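Long-range contact in L544 (Acanthamoeba polyphaga mimivirus, PDB 4AMQ), which is probably a manganese-binding nucleotidyl transferase of the mimivirus virion, pairing a nucleotidyltransferase domain with a helical domain: residues L162-V172 and L179-V190. Residues are numbered along the deposited sequence; the frame is centred on the assembly and turned at random.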
loop_
_atom_site.group_PDB
_atom_site.type_symbol
_atom_site.label_atom_id
_atom_site.label_comp_id
_atom_site.label_asym_id
_atom_site.label_seq_id
_atom_site.Cartn_x
_atom_site.Cartn_y
_atom_site.Cartn_z
ATOM N N LEU A 162 -5.079 -13.189 -5.205
ATOM C CA LEU A 162 -5.780 -14.177 -6.015
ATOM C C LEU A 162 -7.290 -14.124 -5.791
ATOM O O LEU A 162 -8.068 -14.368 -6.712
ATOM C CB LEU A 162 -5.237 -15.578 -5.728
ATOM C CG LEU A 162 -3.787 -15.798 -6.165
ATOM C CD1 LEU A 162 -3.174 -17.008 -5.473
ATOM C CD2 LEU A 162 -3.704 -15.933 -7.677
ATOM N N TYR A 163 -7.698 -13.802 -4.568
ATOM C CA TYR A 163 -9.115 -13.633 -4.263
ATOM C C TYR A 163 -9.654 -12.348 -4.882
ATOM O O TYR A 163 -10.684 -12.361 -5.551
ATOM C CB TYR A 163 -9.360 -13.646 -2.752
ATOM C CG TYR A 163 -10.796 -13.366 -2.368
ATOM C CD1 TYR A 163 -11.844 -13.994 -3.025
ATOM C CD2 TYR A 163 -11.102 -12.481 -1.342
ATOM C CE1 TYR A 163 -13.155 -13.744 -2.681
ATOM C CE2 TYR A 163 -12.414 -12.226 -0.986
ATOM C CZ TYR A 163 -13.436 -12.859 -1.660
ATOM O OH TYR A 163 -14.745 -12.610 -1.315
ATOM N N LYS A 164 -8.951 -11.240 -4.661
ATOM C CA LYS A 164 -9.334 -9.960 -5.251
ATOM C C LYS A 164 -8.748 -9.813 -6.651
ATOM O O LYS A 164 -7.536 -9.918 -6.836
ATOM C CB LYS A 164 -8.869 -8.799 -4.373
ATOM C CG LYS A 164 -9.341 -8.885 -2.937
ATOM C CD LYS A 164 -10.858 -8.852 -2.840
ATOM C CE LYS A 164 -11.411 -7.475 -3.172
ATOM N NZ LYS A 164 -12.891 -7.425 -3.001
ATOM N N LEU A 165 -9.609 -9.568 -7.634
ATOM C CA LEU A 165 -9.167 -9.442 -9.015
ATOM C C LEU A 165 -8.478 -8.106 -9.283
ATOM O O LEU A 165 -9.113 -7.049 -9.268
ATOM C CB LEU A 165 -10.340 -9.634 -9.977
ATOM C CG LEU A 165 -10.982 -11.024 -9.999
ATOM C CD1 LEU A 165 -12.137 -11.065 -10.982
ATOM C CD2 LEU A 165 -9.947 -12.085 -10.345
ATOM N N ARG A 166 -7.172 -8.161 -9.525
ATOM C CA ARG A 166 -6.421 -6.973 -9.902
ATOM C C ARG A 166 -6.253 -6.946 -11.416
ATOM O O ARG A 166 -5.519 -7.755 -11.980
ATOM C CB ARG A 166 -5.053 -6.949 -9.210
ATOM C CG ARG A 166 -5.116 -7.156 -7.700
ATOM C CD ARG A 166 -3.801 -6.788 -7.011
ATOM N NE ARG A 166 -2.685 -7.630 -7.434
ATOM C CZ ARG A 166 -1.474 -7.598 -6.882
ATOM N NH1 ARG A 166 -1.222 -6.767 -5.881
ATOM N NH2 ARG A 166 -0.515 -8.398 -7.327
ATOM N N TRP A 167 -6.948 -6.025 -12.072
ATOM C CA TRP A 167 -6.871 -5.897 -13.523
ATOM C C TRP A 167 -5.732 -4.960 -13.923
ATOM O O TRP A 167 -5.582 -3.878 -13.355
ATOM C CB TRP A 167 -8.199 -5.373 -14.082
ATOM C CG TRP A 167 -9.371 -6.284 -13.825
ATOM C CD1 TRP A 167 -9.933 -6.573 -12.615
ATOM C CD2 TRP A 167 -10.126 -7.013 -14.800
ATOM N NE1 TRP A 167 -10.983 -7.443 -12.775
ATOM C CE2 TRP A 167 -11.123 -7.728 -14.109
ATOM C CE3 TRP A 167 -10.051 -7.135 -16.192
ATOM C CZ2 TRP A 167 -12.039 -8.553 -14.759
ATOM C CZ3 TRP A 167 -10.963 -7.954 -16.837
ATOM C CH2 TRP A 167 -11.942 -8.653 -16.120
ATOM N N THR A 168 -4.922 -5.379 -14.892
ATOM C CA THR A 168 -3.933 -4.483 -15.482
ATOM C C THR A 168 -4.637 -3.595 -16.500
ATOM O O THR A 168 -5.771 -3.877 -16.893
ATOM C CB THR A 168 -2.799 -5.249 -16.190
ATOM O OG1 THR A 168 -3.351 -6.069 -17.226
ATOM C CG2 THR A 168 -2.039 -6.126 -15.204
ATOM N N SER A 169 -3.967 -2.527 -16.923
ATOM C CA SER A 169 -4.532 -1.617 -17.916
ATOM C C SER A 169 -4.869 -2.335 -19.216
ATOM O O SER A 169 -5.902 -2.070 -19.824
ATOM C CB SER A 169 -3.574 -0.455 -18.199
ATOM O OG SER A 169 -3.560 0.467 -17.124
ATOM N N SER A 170 -3.994 -3.237 -19.642
ATOM C CA SER A 170 -4.200 -3.959 -20.892
ATOM C C SER A 170 -5.339 -4.967 -20.765
ATOM O O SER A 170 -6.062 -5.222 -21.726
ATOM C CB SER A 170 -2.917 -4.664 -21.331
ATOM O OG SER A 170 -2.551 -5.670 -20.406
ATOM N N GLU A 171 -5.490 -5.542 -19.577
ATOM C CA GLU A 171 -6.593 -6.461 -19.316
ATOM C C GLU A 171 -7.918 -5.706 -19.327
ATOM O O GLU A 171 -8.933 -6.228 -19.783
ATOM C CB GLU A 171 -6.392 -7.198 -17.985
ATOM C CG GLU A 171 -5.273 -8.238 -18.018
ATOM C CD GLU A 171 -5.017 -8.890 -16.668
ATOM O OE1 GLU A 171 -5.618 -8.454 -15.663
ATOM O OE2 GLU A 171 -4.210 -9.843 -16.610
ATOM N N VAL A 172 -7.900 -4.471 -18.833
ATOM C CA VAL A 172 -9.094 -3.632 -18.836
ATOM C C VAL A 172 -9.462 -3.221 -20.258
ATOM O O VAL A 172 -10.613 -3.364 -20.672
ATOM C CB VAL A 172 -8.917 -2.373 -17.965
ATOM C CG1 VAL A 172 -10.078 -1.411 -18.178
ATOM C CG2 VAL A 172 -8.807 -2.758 -16.499
ATOM N N LEU A 179 -7.884 -16.115 -15.380
ATOM C CA LEU A 179 -7.547 -16.471 -14.006
ATOM C C LEU A 179 -6.722 -17.752 -13.957
ATOM O O LEU A 179 -6.551 -18.432 -14.968
ATOM C CB LEU A 179 -8.816 -16.648 -13.166
ATOM C CG LEU A 179 -9.618 -15.410 -12.750
ATOM C CD1 LEU A 179 -9.039 -14.128 -13.334
ATOM C CD2 LEU A 179 -11.083 -15.569 -13.132
ATOM N N ARG A 180 -6.209 -18.071 -12.772
ATOM C CA ARG A 180 -5.480 -19.315 -12.560
ATOM C C ARG A 180 -6.284 -20.494 -13.097
ATOM O O ARG A 180 -7.516 -20.507 -13.014
ATOM C CB ARG A 180 -5.198 -19.524 -11.069
ATOM C CG ARG A 180 -4.203 -18.543 -10.458
ATOM C CD ARG A 180 -2.763 -18.906 -10.804
ATOM N NE ARG A 180 -1.801 -17.993 -10.190
ATOM C CZ ARG A 180 -1.249 -18.189 -8.997
ATOM N NH1 ARG A 180 -1.571 -19.260 -8.287
ATOM N NH2 ARG A 180 -0.381 -17.315 -8.506
ATOM N N GLY A 181 -5.585 -21.482 -13.651
ATOM C CA GLY A 181 -6.233 -22.673 -14.169
ATOM C C GLY A 181 -6.810 -22.482 -15.557
ATOM O O GLY A 181 -7.297 -23.429 -16.171
ATOM N N GLY A 182 -6.760 -21.249 -16.052
ATOM C CA GLY A 182 -7.246 -20.944 -17.386
ATOM C C GLY A 182 -8.684 -20.461 -17.433
ATOM O O GLY A 182 -9.278 -20.367 -18.509
ATOM N N ILE A 183 -9.247 -20.148 -16.268
ATOM C CA ILE A 183 -10.621 -19.657 -16.190
ATOM C C ILE A 183 -10.743 -18.256 -16.786
ATOM O O ILE A 183 -9.974 -17.359 -16.450
ATOM C CB ILE A 183 -11.138 -19.641 -14.737
ATOM C CG1 ILE A 183 -10.927 -21.008 -14.080
ATOM C CG2 ILE A 183 -12.608 -19.237 -14.694
ATOM C CD1 ILE A 183 -11.524 -22.163 -14.857
ATOM N N GLU A 184 -11.718 -18.075 -17.670
ATOM C CA GLU A 184 -11.922 -16.798 -18.349
ATOM C C GLU A 184 -12.924 -15.919 -17.601
ATOM O O GLU A 184 -13.897 -16.417 -17.036
ATOM C CB GLU A 184 -12.403 -17.036 -19.784
ATOM C CG GLU A 184 -13.608 -17.976 -19.897
ATOM C CD GLU A 184 -13.219 -19.449 -19.899
ATOM O OE1 GLU A 184 -12.878 -19.970 -20.982
ATOM O OE2 GLU A 184 -13.258 -20.089 -18.825
ATOM N N VAL A 185 -12.685 -14.611 -17.599
ATOM C CA VAL A 185 -13.593 -13.677 -16.940
ATOM C C VAL A 185 -13.628 -12.349 -17.687
ATOM O O VAL A 185 -12.623 -11.923 -18.256
ATOM C CB VAL A 185 -13.190 -13.435 -15.477
ATOM C CG1 VAL A 185 -12.020 -12.463 -15.404
ATOM C CG2 VAL A 185 -14.373 -12.907 -14.683
ATOM N N SER A 186 -14.788 -11.701 -17.691
ATOM C CA SER A 186 -14.957 -10.452 -18.426
ATOM C C SER A 186 -15.225 -9.275 -17.492
ATOM O O SER A 186 -15.896 -9.419 -16.470
ATOM C CB SER A 186 -16.077 -10.582 -19.459
ATOM O OG SER A 186 -16.340 -9.336 -20.083
ATOM N N PHE A 187 -14.702 -8.110 -17.857
ATOM C CA PHE A 187 -14.741 -6.943 -16.985
ATOM C C PHE A 187 -16.151 -6.399 -16.793
ATOM O O PHE A 187 -16.510 -5.955 -15.705
ATOM C CB PHE A 187 -13.823 -5.843 -17.515
ATOM C CG PHE A 187 -13.637 -4.702 -16.563
ATOM C CD1 PHE A 187 -12.698 -4.773 -15.547
ATOM C CD2 PHE A 187 -14.406 -3.558 -16.676
ATOM C CE1 PHE A 187 -12.526 -3.722 -14.668
ATOM C CE2 PHE A 187 -14.240 -2.503 -15.800
ATOM C CZ PHE A 187 -13.298 -2.585 -14.795
ATOM N N GLN A 188 -16.952 -6.428 -17.850
ATOM C CA GLN A 188 -18.323 -5.951 -17.754
ATOM C C GLN A 188 -19.121 -6.746 -16.721
ATOM O O GLN A 188 -19.901 -6.174 -15.959
ATOM C CB GLN A 188 -19.011 -5.994 -19.117
ATOM C CG GLN A 188 -20.434 -5.470 -19.093
ATOM C CD GLN A 188 -20.533 -4.108 -18.432
ATOM O OE1 GLN A 188 -19.799 -3.183 -18.780
ATOM N NE2 GLN A 188 -21.431 -3.986 -17.461
ATOM N N ASP A 189 -18.919 -8.062 -16.692
ATOM C CA ASP A 189 -19.608 -8.919 -15.734
ATOM C C ASP A 189 -19.256 -8.484 -14.321
ATOM O O ASP A 189 -20.124 -8.379 -13.453
ATOM C CB ASP A 189 -19.206 -10.386 -15.922
ATOM C CG ASP A 189 -19.814 -11.014 -17.163
ATOM O OD1 ASP A 189 -20.452 -10.291 -17.960
ATOM O OD2 ASP A 189 -19.637 -12.238 -17.344
ATOM N N VAL A 190 -17.972 -8.225 -14.101
ATOM C CA VAL A 190 -17.476 -7.860 -12.778
ATOM C C VAL A 190 -18.061 -6.544 -12.259
ATOM O O VAL A 190 -18.459 -6.455 -11.100
ATOM C CB VAL A 190 -15.938 -7.799 -12.755
ATOM C CG1 VAL A 190 -15.451 -7.229 -11.444
ATOM C CG2 VAL A 190 -15.353 -9.188 -12.989
#
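Phe187 drives the edge of its ring into the face of Trp167, a T-shaped stack with centroids 4.8 Å apart and planes at 87°. Its CD1 sits over the middle of the indole, 3.5 Å from Trp167 CD2, while Phe187 CB lies 4.0 Å from the centroid of the six-membered ring of Trp167, over its face, a CH-pi contact. Phe187 CG stands anti to the backbone N (chi1 -171°), which turns the ring edge toward the indole; Trp167 CH2 meanwhile lies 3.3 Å from Phe187 N, at the start of helix 187-192. Val185 CG1 and Val190 CG2 approach the same benzo end obliquely, Val190 CG2 3.8 Å from Trp167 CZ2. Trp167 NE1 donates to Cys106 O on the neighbouring strand 99-108, which helps fix the rotation of the indole. Farther along, Leu165 CD2 meets Leu179 CD1 at 3.7 Å. At the other end Leu162 CD2 lies over one face of the Arg180 guanidinium, 3.6 Å from Arg180 CZ, while Arg180 NH1 is hydrogen-bonded to Ile127 O. No hydrogen bond joins the two segments; aromatic and apolar contacts join the outermost strand 164-167 of the mixed sheet to the 176-186 hairpin and the following helix, while Trp167 NE1 and Arg180 NH1 find their partners outside the two segments.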